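PDB 3TO3: citryl-spermidine/3,4-dihydroxybenzoyl-citryl-spermidine:spermidine ligase from Bacillus anthracis, which catalyses the ATP-dependent condensation of spermidine with citryl-spermidine intermediates in the biosynthesis of the siderophore petrobactin. Local coordinates for residues Arg26-Arg29 and Gln30-Glu33; Ser34-Glu38 and Gly39-Pro43; Lys213-Lys216 and Ser217-Glu221; Met234-Pro238 and Lys239-Phe243; Asn412-Arg415 and Leu416-Lys420. All coordinates share one frame; numbering follows the deposited sequence.

Contact 1: residues Arg26-Arg29 and Gln30-Glu33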
loop_
_atom_site.group_PDB
_atom_site.type_symbol
_atom_site.label_atom_id
_atom_site.label_comp_id
_atom_site.label_asym_id
_atom_site.label_seq_id
_atom_site.Cartn_x
_atom_site.Cartn_y
_atom_site.Cartn_z
ATOM N N ARG B 26 26.096 1.346 1.647
ATOM C CA ARG B 26 25.830 2.478 2.514
ATOM C C ARG B 26 24.655 2.176 3.463
ATOM O O ARG B 26 24.730 2.444 4.671
ATOM C CB ARG B 26 25.559 3.741 1.707
ATOM C CG ARG B 26 25.100 4.915 2.567
ATOM C CD ARG B 26 24.553 6.082 1.756
ATOM N NE ARG B 26 23.865 6.984 2.667
ATOM C CZ ARG B 26 23.194 8.079 2.320
ATOM N NH1 ARG B 26 23.121 8.465 1.038
ATOM N NH2 ARG B 26 22.604 8.811 3.272
ATOM N N VAL B 27 23.587 1.597 2.921
ATOM C CA VAL B 27 22.397 1.346 3.709
ATOM C C VAL B 27 22.667 0.297 4.772
ATOM O O VAL B 27 22.198 0.418 5.892
ATOM C CB VAL B 27 21.188 0.954 2.825
ATOM C CG1 VAL B 27 20.072 0.378 3.672
ATOM C CG2 VAL B 27 20.679 2.176 2.031
ATOM N N LEU B 28 23.447 -0.726 4.431
ATOM C CA LEU B 28 23.877 -1.676 5.436
ATOM C C LEU B 28 24.732 -1.002 6.519
ATOM O O LEU B 28 24.563 -1.267 7.707
ATOM C CB LEU B 28 24.656 -2.823 4.801
ATOM C CG LEU B 28 23.792 -3.931 4.231
ATOM C CD1 LEU B 28 24.683 -4.901 3.468
ATOM C CD2 LEU B 28 23.129 -4.621 5.396
ATOM N N ARG B 29 25.641 -0.129 6.103
ATOM C CA ARG B 29 26.519 0.540 7.051
ATOM C C ARG B 29 25.708 1.355 8.077
ATOM O O ARG B 29 25.926 1.233 9.294
ATOM C CB ARG B 29 27.557 1.403 6.313
ATOM C CG ARG B 29 28.416 2.252 7.223
ATOM C CD ARG B 29 29.477 3.052 6.437
ATOM N NE ARG B 29 28.876 4.062 5.550
ATOM C CZ ARG B 29 28.165 5.116 5.965
ATOM N NH1 ARG B 29 27.947 5.315 7.257
ATOM N NH2 ARG B 29 27.652 5.976 5.090
ATOM N N GLN B 30 24.762 2.163 7.594
ATOM C CA GLN B 30 24.008 3.028 8.493
ATOM C C GLN B 30 23.151 2.110 9.385
ATOM O O GLN B 30 23.064 2.334 10.590
ATOM C CB GLN B 30 23.184 4.099 7.740
ATOM C CG GLN B 30 24.079 5.092 6.926
ATOM C CD GLN B 30 23.328 6.276 6.288
ATOM O OE1 GLN B 30 23.910 7.049 5.504
ATOM N NE2 GLN B 30 22.050 6.445 6.648
ATOM N N LEU B 31 22.603 1.035 8.808
ATOM C CA LEU B 31 21.824 0.064 9.604
ATOM C C LEU B 31 22.634 -0.516 10.776
ATOM O O LEU B 31 22.192 -0.485 11.915
ATOM C CB LEU B 31 21.262 -1.068 8.741
ATOM C CG LEU B 31 20.460 -2.201 9.410
ATOM C CD1 LEU B 31 19.215 -1.696 10.137
ATOM C CD2 LEU B 31 20.048 -3.218 8.360
ATOM N N VAL B 32 23.821 -1.040 10.490
ATOM C CA VAL B 32 24.575 -1.704 11.513
ATOM C C VAL B 32 25.006 -0.675 12.568
ATOM O O VAL B 32 24.877 -0.921 13.759
ATOM C CB VAL B 32 25.765 -2.530 10.910
ATOM C CG1 VAL B 32 26.657 -3.082 12.007
ATOM C CG2 VAL B 32 25.221 -3.689 10.031
ATOM N N GLU B 33 25.462 0.491 12.120
ATOM C CA GLU B 33 25.813 1.588 13.025
ATOM C C GLU B 33 24.721 1.890 14.014
ATOM O O GLU B 33 24.980 2.013 15.215
ATOM C CB GLU B 33 26.187 2.870 12.257
ATOM C CG GLU B 33 27.505 2.717 11.517
ATOM C CD GLU B 33 27.904 3.933 10.668
ATOM O OE1 GLU B 33 27.123 4.922 10.586
ATOM O OE2 GLU B 33 29.022 3.891 10.080
#
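Arg26 holds the side-chain oxygen of Gln30, one helical turn further on, with two nitrogens. Arg26 NE lies 2.8 Å and Arg26 NH2 3.1 Å from Gln30 OE1, so OE1 accepts twice. The oxygen sits at the edge of the guanidinium, nearly in its plane, yet both donors reach it from one face of the amide, NE 52° out of the amide plane. The other ends are paired too: Gln30 NE2 donates to the carbonyl of His161 and Arg26 NH1 to that of Asp159, while Tyr167 forms a cation-pi contact with Arg26. In Arg29 the bend at chi3 (66°) folds the guanidinium over beside the Glu33 carboxylate, where Arg29 NH1 to Glu33 OE2, at 3.3 Å, is a weak hydrogen bond within a salt bridge; OE2 has its stronger partner in Ile83 N. Four backbone bonds, from Gln30 N to Arg26 O through Glu33 N to Arg29 O, complete the i to i+4 ladder of an alpha-helix, whose Arg26 side chain lies about 7 Å from bound ATP.

Contact 2: residues Ser34-Glu38 and Gly39-Pro43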
loop_
_atom_site.group_PDB
_atom_site.type_symbol
_atom_site.label_atom_id
_atom_site.label_comp_id
_atom_site.label_asym_id
_atom_site.label_seq_id
_atom_site.Cartn_x
_atom_site.Cartn_y
_atom_site.Cartn_z
ATOM N N SER B 34 23.490 1.997 13.537
ATOM C CA SER B 34 22.429 2.362 14.471
ATOM C C SER B 34 21.958 1.176 15.329
ATOM O O SER B 34 21.561 1.388 16.477
ATOM C CB SER B 34 21.254 3.097 13.799
ATOM O OG SER B 34 20.540 2.236 12.946
ATOM N N LEU B 35 22.023 -0.054 14.808
ATOM C CA LEU B 35 21.640 -1.212 15.637
ATOM C C LEU B 35 22.626 -1.373 16.815
ATOM O O LEU B 35 22.219 -1.633 17.932
ATOM C CB LEU B 35 21.557 -2.501 14.823
ATOM C CG LEU B 35 20.462 -2.605 13.747
ATOM C CD1 LEU B 35 20.675 -3.851 12.935
ATOM C CD2 LEU B 35 19.096 -2.623 14.366
ATOM N N ILE B 36 23.918 -1.172 16.562
ATOM C CA ILE B 36 24.892 -1.243 17.625
ATOM C C ILE B 36 24.803 -0.007 18.521
ATOM O O ILE B 36 24.737 -0.138 19.740
ATOM C CB ILE B 36 26.300 -1.372 17.095
ATOM C CG1 ILE B 36 26.409 -2.556 16.154
ATOM C CG2 ILE B 36 27.322 -1.513 18.246
ATOM C CD1 ILE B 36 27.798 -2.642 15.518
ATOM N N TYR B 37 24.774 1.183 17.923
ATOM C CA TYR B 37 24.730 2.412 18.711
ATOM C C TYR B 37 23.576 2.392 19.732
ATOM O O TYR B 37 23.762 2.758 20.866
ATOM C CB TYR B 37 24.582 3.653 17.816
ATOM C CG TYR B 37 24.674 5.000 18.547
ATOM C CD1 TYR B 37 25.716 5.270 19.454
ATOM C CD2 TYR B 37 23.739 5.998 18.319
ATOM C CE1 TYR B 37 25.798 6.475 20.107
ATOM C CE2 TYR B 37 23.827 7.220 18.952
ATOM C CZ TYR B 37 24.855 7.449 19.844
ATOM O OH TYR B 37 24.936 8.659 20.471
ATOM N N GLU B 38 22.385 1.999 19.318
ATOM C CA GLU B 38 21.222 2.112 20.203
ATOM C C GLU B 38 21.120 0.881 21.106
ATOM O O GLU B 38 20.202 0.764 21.890
ATOM C CB GLU B 38 19.932 2.253 19.380
ATOM C CG GLU B 38 19.895 3.485 18.536
ATOM C CD GLU B 38 18.596 3.671 17.733
ATOM O OE1 GLU B 38 17.562 3.008 18.025
ATOM O OE2 GLU B 38 18.622 4.507 16.792
ATOM N N GLY B 39 22.045 -0.059 20.951
ATOM C CA GLY B 39 22.058 -1.269 21.759
ATOM C C GLY B 39 20.972 -2.259 21.387
ATOM O O GLY B 39 20.631 -3.099 22.181
ATOM N N ILE B 40 20.398 -2.154 20.195
ATOM C CA ILE B 40 19.390 -3.123 19.782
ATOM C C ILE B 40 20.040 -4.509 19.667
ATOM O O ILE B 40 19.409 -5.521 19.957
ATOM C CB ILE B 40 18.731 -2.712 18.450
ATOM C CG1 ILE B 40 17.941 -1.421 18.653
ATOM C CG2 ILE B 40 17.814 -3.819 17.909
ATOM C CD1 ILE B 40 17.636 -0.689 17.387
ATOM N N ILE B 41 21.301 -4.538 19.234
ATOM C CA ILE B 41 22.113 -5.745 19.269
ATOM C C ILE B 41 23.393 -5.441 20.069
ATOM O O ILE B 41 23.863 -4.290 20.151
ATOM C CB ILE B 41 22.513 -6.209 17.847
ATOM C CG1 ILE B 41 23.263 -5.077 17.150
ATOM C CG2 ILE B 41 21.298 -6.581 17.033
ATOM C CD1 ILE B 41 23.827 -5.454 15.808
ATOM N N THR B 42 23.975 -6.479 20.644
ATOM C CA THR B 42 25.138 -6.296 21.506
ATOM C C THR B 42 26.224 -7.260 21.038
ATOM O O THR B 42 26.444 -8.300 21.626
ATOM C CB THR B 42 24.761 -6.520 22.995
ATOM O OG1 THR B 42 24.018 -7.738 23.114
ATOM C CG2 THR B 42 23.849 -5.367 23.521
ATOM N N PRO B 43 26.910 -6.906 19.955
ATOM C CA PRO B 43 27.909 -7.825 19.402
ATOM C C PRO B 43 29.068 -8.010 20.367
ATOM O O PRO B 43 29.185 -7.223 21.291
ATOM C CB PRO B 43 28.366 -7.109 18.129
ATOM C CG PRO B 43 28.075 -5.656 18.394
ATOM C CD PRO B 43 26.813 -5.649 19.193
HETATM O O HOH W 1 25.471 -2.377 21.191
#
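A Schellman motif ends helix 18-37, with Leu35, Ile36, Ile40 and Ile41 packing across the turn. Gly39, at a positive phi of 74° that favours glycine, is the first residue to leave helical geometry. Two bonds back into the last turn define the motif. Gly39 N donates to Ile36 O at 3.0 Å, arriving well above the carbonyl plane, and Ile40 N makes a weak bond to Leu35 O, bent to 123°. Ile41 N adds a second weak bond to Leu35 O, longer but almost straight.

Apolar side chains pack across this turn. Leu35 CD2 meets Ile40 CD1 at 3.9 Å as the two side chains cross. Ile41 has CG1 between its own backbone N and carbonyl carbon (chi1 58°), which brings Ile41 CD1 back over the helix, 3.9 Å from Leu35 CB and equally near Ile36 CG1. Ile36 CG1 then carries the packing on to the ring of Pro43. Phe108 of helix 100-110 and Phe54 and Ile56 of strand 52-59 cover this apolar patch from outside. Glu38 is buried, but its carboxylate is met by Tyr163 OH and the backbone N atoms of Thr573 and Lys574. A water spans the turn, donating to Ile36 O at 2.8 Å and to Ile41 O at 2.7 Å.

Contact 3: residues Lys213-Lys216 and Ser217-Glu221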
loop_
_atom_site.group_PDB
_atom_site.type_symbol
_atom_site.label_atom_id
_atom_site.label_comp_id
_atom_site.label_asym_id
_atom_site.label_seq_id
_atom_site.Cartn_x
_atom_site.Cartn_y
_atom_site.Cartn_z
ATOM N N LYS B 213 -5.917 37.640 1.516
ATOM C CA LYS B 213 -4.924 38.458 0.810
ATOM C C LYS B 213 -4.015 37.557 -0.010
ATOM O O LYS B 213 -3.681 37.860 -1.150
ATOM C CB LYS B 213 -4.097 39.263 1.833
ATOM C CG LYS B 213 -3.464 40.528 1.329
ATOM C CD LYS B 213 -2.589 41.168 2.409
ATOM C CE LYS B 213 -3.423 41.848 3.512
ATOM N NZ LYS B 213 -2.615 42.207 4.727
ATOM N N ILE B 214 -3.652 36.426 0.575
ATOM C CA ILE B 214 -2.751 35.463 -0.051
ATOM C C ILE B 214 -3.354 34.716 -1.248
ATOM O O ILE B 214 -2.653 34.428 -2.202
ATOM C CB ILE B 214 -2.220 34.460 0.987
ATOM C CG1 ILE B 214 -0.706 34.468 0.972
ATOM C CG2 ILE B 214 -2.719 33.051 0.700
ATOM C CD1 ILE B 214 -0.125 33.468 -0.001
ATOM N N LEU B 215 -4.643 34.415 -1.205
ATOM C CA LEU B 215 -5.356 33.929 -2.392
ATOM C C LEU B 215 -5.367 34.919 -3.558
ATOM O O LEU B 215 -5.368 34.518 -4.719
ATOM C CB LEU B 215 -6.815 33.649 -2.066
ATOM C CG LEU B 215 -7.227 32.336 -1.448
ATOM C CD1 LEU B 215 -8.701 32.201 -1.719
ATOM C CD2 LEU B 215 -6.455 31.194 -2.066
ATOM N N LYS B 216 -5.435 36.211 -3.259
ATOM C CA LYS B 216 -5.390 37.188 -4.330
ATOM C C LYS B 216 -4.169 36.867 -5.174
ATOM O O LYS B 216 -4.298 36.562 -6.360
ATOM C CB LYS B 216 -5.269 38.604 -3.773
ATOM C CG LYS B 216 -6.573 39.202 -3.256
ATOM C CD LYS B 216 -7.489 39.662 -4.387
ATOM C CE LYS B 216 -8.504 40.720 -3.915
ATOM N NZ LYS B 216 -9.400 41.230 -5.012
ATOM N N SER B 217 -3.001 36.853 -4.531
ATOM C CA SER B 217 -1.718 36.706 -5.211
ATOM C C SER B 217 -1.508 35.320 -5.794
ATOM O O SER B 217 -0.993 35.167 -6.887
ATOM C CB SER B 217 -0.593 36.960 -4.215
ATOM O OG SER B 217 -0.991 37.879 -3.217
ATOM N N GLU B 218 -1.884 34.300 -5.050
ATOM C CA GLU B 218 -1.531 32.949 -5.449
ATOM C C GLU B 218 -2.371 32.420 -6.616
ATOM O O GLU B 218 -1.864 31.696 -7.466
ATOM C CB GLU B 218 -1.559 31.994 -4.238
ATOM C CG GLU B 218 -0.507 32.334 -3.210
ATOM C CD GLU B 218 0.892 32.362 -3.837
ATOM O OE1 GLU B 218 1.307 31.320 -4.413
ATOM O OE2 GLU B 218 1.556 33.429 -3.783
ATOM N N VAL B 219 -3.672 32.678 -6.592
ATOM C CA VAL B 219 -4.547 32.396 -7.730
ATOM C C VAL B 219 -4.618 33.490 -8.819
ATOM O O VAL B 219 -4.515 33.211 -10.016
ATOM C CB VAL B 219 -5.948 32.092 -7.204
ATOM C CG1 VAL B 219 -6.805 31.482 -8.291
ATOM C CG2 VAL B 219 -5.847 31.159 -5.993
ATOM N N GLY B 220 -4.747 34.742 -8.382
ATOM C CA GLY B 220 -5.015 35.860 -9.260
ATOM C C GLY B 220 -6.487 36.236 -9.228
ATOM O O GLY B 220 -7.338 35.365 -9.104
ATOM N N GLU B 221 -6.807 37.518 -9.369
ATOM C CA GLU B 221 -8.208 37.911 -9.299
ATOM C C GLU B 221 -8.977 37.338 -10.470
ATOM O O GLU B 221 -10.138 36.976 -10.325
ATOM C CB GLU B 221 -8.392 39.429 -9.293
ATOM C CG GLU B 221 -8.053 40.111 -7.995
ATOM C CD GLU B 221 -6.620 40.578 -7.963
ATOM O OE1 GLU B 221 -5.768 39.911 -8.594
ATOM O OE2 GLU B 221 -6.349 41.617 -7.319
#
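Among the apolar contacts, Ile214 lays its CD1 against the aliphatic part of Glu218, 3.4 Å from CG, and Leu215 CD2 meets Val219 CG2 at 4.0 Å, these two side chains running side by side in the same direction. The Glu218 carboxylate forms a salt bridge with Arg295. Trp370 of strand 367-371 touches both Ile214 and Glu218, while Leu224 and Tyr227 of the following helix pack on Leu215 and Val219.

The backbone bonds are those of the last turn of helix 208-219: Glu218 N to Ile214 O, Val219 N to Leu215 O, and finally Gly220 N to Lys216 O at 2.8 Å. Gly220 leaves the helix with a positive phi of 100° and at once serves as N-cap of helix 221-232, so a single glycine forms the corner between two helices. A beta carbon at these backbone angles would collide with the carbonyl oxygen of Val219.

Polar side-chain contacts are weaker and lie on the exposed side. Ser217 OG donates weakly to Lys213 O at 3.4 Å. Across the corner, Lys216 and Glu221 cross at about a right angle, and NZ of Lys216 makes a long salt bridge of 3.8 Å with OE2 of Glu221.

Contact 4: residues Met234-Pro238 and Lys239-Phe243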
loop_
_atom_site.group_PDB
_atom_site.type_symbol
_atom_site.label_atom_id
_atom_site.label_comp_id
_atom_site.label_asym_id
_atom_site.label_seq_id
_atom_site.Cartn_x
_atom_site.Cartn_y
_atom_site.Cartn_z
HETATM N N MSE B 234 -22.485 25.186 -11.135
HETATM C CA MSE B 234 -22.822 23.858 -10.629
HETATM C C MSE B 234 -23.933 23.937 -9.599
HETATM O O MSE B 234 -24.198 22.966 -8.895
HETATM C CB MSE B 234 -21.620 23.167 -10.025
HETATM C CG MSE B 234 -20.428 23.247 -10.906
HETATM SE SE MSE B 234 -18.915 22.497 -9.998
HETATM C CE MSE B 234 -19.249 20.628 -10.601
ATOM N N GLY B 235 -24.496 25.128 -9.435
ATOM C CA GLY B 235 -25.553 25.333 -8.469
ATOM C C GLY B 235 -25.053 25.325 -7.038
ATOM O O GLY B 235 -25.782 24.961 -6.116
ATOM N N CYS B 236 -23.812 25.753 -6.847
ATOM C CA CYS B 236 -23.261 25.837 -5.515
ATOM C C CYS B 236 -22.929 27.279 -5.229
ATOM O O CYS B 236 -22.789 28.084 -6.135
ATOM C CB CYS B 236 -22.017 24.953 -5.394
ATOM S SG CYS B 236 -22.378 23.201 -5.676
ATOM N N ASP B 237 -22.832 27.608 -3.952
ATOM C CA ASP B 237 -22.631 28.979 -3.550
ATOM C C ASP B 237 -21.149 29.218 -3.276
ATOM O O ASP B 237 -20.609 28.791 -2.254
ATOM C CB ASP B 237 -23.487 29.262 -2.313
ATOM C CG ASP B 237 -23.307 30.666 -1.770
ATOM O OD1 ASP B 237 -22.389 31.379 -2.217
ATOM O OD2 ASP B 237 -24.082 31.042 -0.865
ATOM N N PRO B 238 -20.498 29.976 -4.163
ATOM C CA PRO B 238 -19.070 30.308 -4.076
ATOM C C PRO B 238 -18.635 30.820 -2.689
ATOM O O PRO B 238 -17.476 30.639 -2.305
ATOM C CB PRO B 238 -18.912 31.420 -5.112
ATOM C CG PRO B 238 -20.059 31.261 -6.048
ATOM C CD PRO B 238 -21.181 30.675 -5.267
ATOM N N LYS B 239 -19.529 31.476 -1.959
ATOM C CA LYS B 239 -19.201 31.959 -0.615
ATOM C C LYS B 239 -19.106 30.850 0.451
ATOM O O LYS B 239 -18.686 31.115 1.572
ATOM C CB LYS B 239 -20.210 33.025 -0.159
ATOM C CG LYS B 239 -20.332 34.239 -1.080
ATOM C CD LYS B 239 -21.253 35.295 -0.460
ATOM C CE LYS B 239 -21.909 36.182 -1.507
ATOM N NZ LYS B 239 -23.014 35.464 -2.223
ATOM N N GLN B 240 -19.501 29.621 0.110
ATOM C CA GLN B 240 -19.425 28.501 1.047
ATOM C C GLN B 240 -18.118 27.708 0.941
ATOM O O GLN B 240 -17.995 26.628 1.543
ATOM C CB GLN B 240 -20.613 27.551 0.892
ATOM C CG GLN B 240 -21.968 28.164 1.240
ATOM C CD GLN B 240 -22.237 28.159 2.728
ATOM O OE1 GLN B 240 -21.742 29.008 3.461
ATOM N NE2 GLN B 240 -23.023 27.190 3.185
ATOM N N TYR B 241 -17.176 28.198 0.132
ATOM C CA TYR B 241 -15.941 27.443 -0.133
ATOM C C TYR B 241 -14.649 28.186 0.155
ATOM O O TYR B 241 -14.550 29.395 -0.058
ATOM C CB TYR B 241 -15.901 26.988 -1.588
ATOM C CG TYR B 241 -16.968 25.988 -1.923
ATOM C CD1 TYR B 241 -16.668 24.647 -2.036
ATOM C CD2 TYR B 241 -18.290 26.387 -2.107
ATOM C CE1 TYR B 241 -17.643 23.727 -2.337
ATOM C CE2 TYR B 241 -19.275 25.473 -2.392
ATOM C CZ TYR B 241 -18.935 24.133 -2.518
ATOM O OH TYR B 241 -19.898 23.202 -2.817
ATOM N N LEU B 242 -13.659 27.445 0.637
ATOM C CA LEU B 242 -12.279 27.920 0.631
ATOM C C LEU B 242 -11.540 27.255 -0.544
ATOM O O LEU B 242 -12.104 26.420 -1.239
ATOM C CB LEU B 242 -11.618 27.603 1.968
ATOM C CG LEU B 242 -12.260 28.288 3.190
ATOM C CD1 LEU B 242 -11.741 27.728 4.525
ATOM C CD2 LEU B 242 -12.021 29.829 3.153
ATOM N N PHE B 243 -10.286 27.606 -0.749
ATOM C CA PHE B 243 -9.524 27.138 -1.900
ATOM C C PHE B 243 -8.229 26.583 -1.402
ATOM O O PHE B 243 -7.560 27.252 -0.615
ATOM C CB PHE B 243 -9.264 28.289 -2.872
ATOM C CG PHE B 243 -10.528 28.836 -3.468
ATOM C CD1 PHE B 243 -11.272 29.801 -2.789
ATOM C CD2 PHE B 243 -11.012 28.343 -4.667
ATOM C CE1 PHE B 243 -12.472 30.300 -3.335
ATOM C CE2 PHE B 243 -12.212 28.833 -5.216
ATOM C CZ PHE B 243 -12.931 29.806 -4.557
#
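Cys236 opens the contact by pointing its CB at residues 239-243, where it lies 3.8 Å from Tyr241 OH and 4.1 Å from Tyr241 CE2. SG is as near to the hydroxyl as CB is, though that hydroxyl has its hydrogen-bond partner in the carbonyl of Lys266.

Asp237 comes next and uses both its side chain and its backbone. With CG swung opposite its own N (chi1 178°), Asp237 OD1 accepts from Lys239 N at 2.9 Å, the N lying above the carboxylate plane; this is an Asx turn, at the start of the 3-10 turn. The ammonium of Lys239 stays beyond salt-bridge range of OD1. Asp237 O accepts from Gln240 N at 2.7 Å, a nearly straight bond of 165°, and also lies in the plane of the Tyr241 ring at its edge, 3.3 Å from CD2. One carbonyl thus both closes the turn and meets the tyrosine edge.

Pro238 follows, starting the 3-10 turn; Pro238 O receives a weak bond from Tyr241 N at 3.5 Å. The turn leads directly into strand 241-246. Pro238 packs back on Lys228 and His232 of helix 221-232, and Cys236 on Ile231 of that helix. Tyr241 lies against Ile269 of strand 268-273 and meets His197 edge-to-face, at the start of a strand that is outermost, within this chain, in the three-stranded antiparallel sheet, beside central strand 192-197.

Contact 5: residues Asn412-Arg415 and Leu416-Lys420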
loop_
_atom_site.group_PDB
_atom_site.type_symbol
_atom_site.label_atom_id
_atom_site.label_comp_id
_atom_site.label_asym_id
_atom_site.label_seq_id
_atom_site.Cartn_x
_atom_site.Cartn_y
_atom_site.Cartn_z
ATOM N N ASN B 412 38.912 29.005 11.342
ATOM C CA ASN B 412 38.169 30.257 11.182
ATOM C C ASN B 412 36.766 30.055 10.665
ATOM O O ASN B 412 35.846 30.755 11.078
ATOM C CB ASN B 412 38.878 31.252 10.259
ATOM C CG ASN B 412 40.213 31.655 10.782
ATOM O OD1 ASN B 412 40.460 31.578 11.989
ATOM N ND2 ASN B 412 41.109 32.069 9.880
ATOM N N TRP B 413 36.611 29.124 9.732
ATOM C CA TRP B 413 35.312 28.894 9.128
ATOM C C TRP B 413 34.380 28.278 10.173
ATOM O O TRP B 413 33.241 28.685 10.313
ATOM C CB TRP B 413 35.434 27.985 7.901
ATOM C CG TRP B 413 34.162 27.862 7.114
ATOM C CD1 TRP B 413 33.738 28.684 6.103
ATOM C CD2 TRP B 413 33.141 26.879 7.284
ATOM N NE1 TRP B 413 32.525 28.268 5.628
ATOM C CE2 TRP B 413 32.134 27.157 6.330
ATOM C CE3 TRP B 413 32.986 25.776 8.143
ATOM C CZ2 TRP B 413 30.972 26.380 6.219
ATOM C CZ3 TRP B 413 31.855 25.013 8.041
ATOM C CH2 TRP B 413 30.856 25.313 7.077
ATOM N N LEU B 414 34.884 27.311 10.923
ATOM C CA LEU B 414 34.075 26.641 11.940
ATOM C C LEU B 414 33.662 27.606 13.065
ATOM O O LEU B 414 32.527 27.583 13.517
ATOM C CB LEU B 414 34.821 25.426 12.493
ATOM C CG LEU B 414 34.168 24.609 13.597
ATOM C CD1 LEU B 414 32.809 24.022 13.160
ATOM C CD2 LEU B 414 35.124 23.526 14.050
ATOM N N ARG B 415 34.564 28.477 13.500
ATOM C CA ARG B 415 34.175 29.488 14.473
ATOM C C ARG B 415 33.083 30.430 13.951
ATOM O O ARG B 415 32.087 30.662 14.635
ATOM C CB ARG B 415 35.368 30.309 14.908
ATOM C CG ARG B 415 36.388 29.502 15.642
ATOM C CD ARG B 415 37.432 30.428 16.246
ATOM N NE ARG B 415 38.357 29.664 17.064
ATOM C CZ ARG B 415 38.142 29.374 18.343
ATOM N NH1 ARG B 415 37.034 29.797 18.937
ATOM N NH2 ARG B 415 39.032 28.672 19.027
ATOM N N LEU B 416 33.267 30.986 12.754
ATOM C CA LEU B 416 32.189 31.801 12.187
ATOM C C LEU B 416 30.886 31.042 12.106
ATOM O O LEU B 416 29.839 31.626 12.344
ATOM C CB LEU B 416 32.530 32.321 10.810
ATOM C CG LEU B 416 33.517 33.460 10.918
ATOM C CD1 LEU B 416 34.446 33.492 9.683
ATOM C CD2 LEU B 416 32.731 34.758 11.143
ATOM N N LEU B 417 30.952 29.755 11.758
ATOM C CA LEU B 417 29.748 28.976 11.565
ATOM C C LEU B 417 29.001 28.871 12.889
ATOM O O LEU B 417 27.813 29.150 12.967
ATOM C CB LEU B 417 30.053 27.567 11.011
ATOM C CG LEU B 417 28.783 26.723 10.839
ATOM C CD1 LEU B 417 27.864 27.217 9.668
ATOM C CD2 LEU B 417 29.125 25.237 10.686
ATOM N N ILE B 418 29.721 28.463 13.924
ATOM C CA ILE B 418 29.175 28.336 15.252
ATOM C C ILE B 418 28.597 29.693 15.708
ATOM O O ILE B 418 27.463 29.749 16.226
ATOM C CB ILE B 418 30.261 27.887 16.250
ATOM C CG1 ILE B 418 30.896 26.551 15.822
ATOM C CG2 ILE B 418 29.709 27.775 17.627
ATOM C CD1 ILE B 418 29.918 25.489 15.573
ATOM N N GLN B 419 29.358 30.774 15.495
ATOM C CA GLN B 419 28.952 32.105 15.978
ATOM C C GLN B 419 27.688 32.621 15.323
ATOM O O GLN B 419 26.895 33.277 15.978
ATOM C CB GLN B 419 30.055 33.158 15.841
ATOM C CG GLN B 419 31.266 32.907 16.695
ATOM C CD GLN B 419 32.185 34.115 16.776
ATOM O OE1 GLN B 419 32.052 35.074 16.011
ATOM N NE2 GLN B 419 33.112 34.083 17.725
ATOM N N LYS B 420 27.532 32.358 14.030
ATOM C CA LYS B 420 26.365 32.804 13.271
ATOM C C LYS B 420 25.210 31.825 13.157
ATOM O O LYS B 420 24.120 32.208 12.762
ATOM C CB LYS B 420 26.808 33.194 11.863
ATOM C CG LYS B 420 27.287 34.625 11.723
ATOM C CD LYS B 420 28.514 34.939 12.550
ATOM C CE LYS B 420 28.764 36.460 12.595
ATOM N NZ LYS B 420 29.596 36.846 13.780
#
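Trp413 and Leu417 form an i to i+4 pair on the alpha-helix 410-432, their side chains side by side and pointing the same way. From its own CB, Leu417 begins over the helix backbone: CB lies 3.4 Å from Trp413 O and over one face of the indole. CG stands anti to the backbone N (chi1 179°), directing the chain back along the helix, and at the tip Leu417 CD2 rests 3.8 Å from Trp413 CZ3 and 4.0 Å from Trp413 CH2. Phe387 and Leu390 cover Leu417 from outside, while the indole NE1 donates to the carbonyl of Gly450. On the neighbouring face Arg415 and Gln419 direct their polar ends to helix 532-547: Arg415 forms salt bridges with Glu541 and Glu542, as well as with Glu411, and Gln419 bonds to Glu542. Leu414, beside Phe535 and Ile538, carries the apolar packing toward that helix, with its CD1 4.0 Å from Ile418 CD1. In the same turn Ile418 N donates almost straight to Leu414 O at 3.0 Å.

How the contacts relate
Along the chain the five contacts follow one another in numerical order, each local. Contacts 1 and 2 share helix 18-37, the first within it and the second at its end, with centres 12 Å apart. Contacts 3 and 4 lie on the opposite side of the chain's centre, 47 to 56 Å from that pair between centres. Both belong to the IucA/IucC family region: contact 3 runs into the start of helix 221-232 and contact 4 follows its end. Their centres are 17 Å apart, and they touch where Leu215 CD1 meets Phe243 CD1 at 3.7 Å. Contact 5, on helix 410-432 in the FhuF-like region, stands about 31 Å from contact 1 between centres. Contact 1 lies close to bound ATP, whereas contact 4 is remote from the nucleotide and magnesium sites.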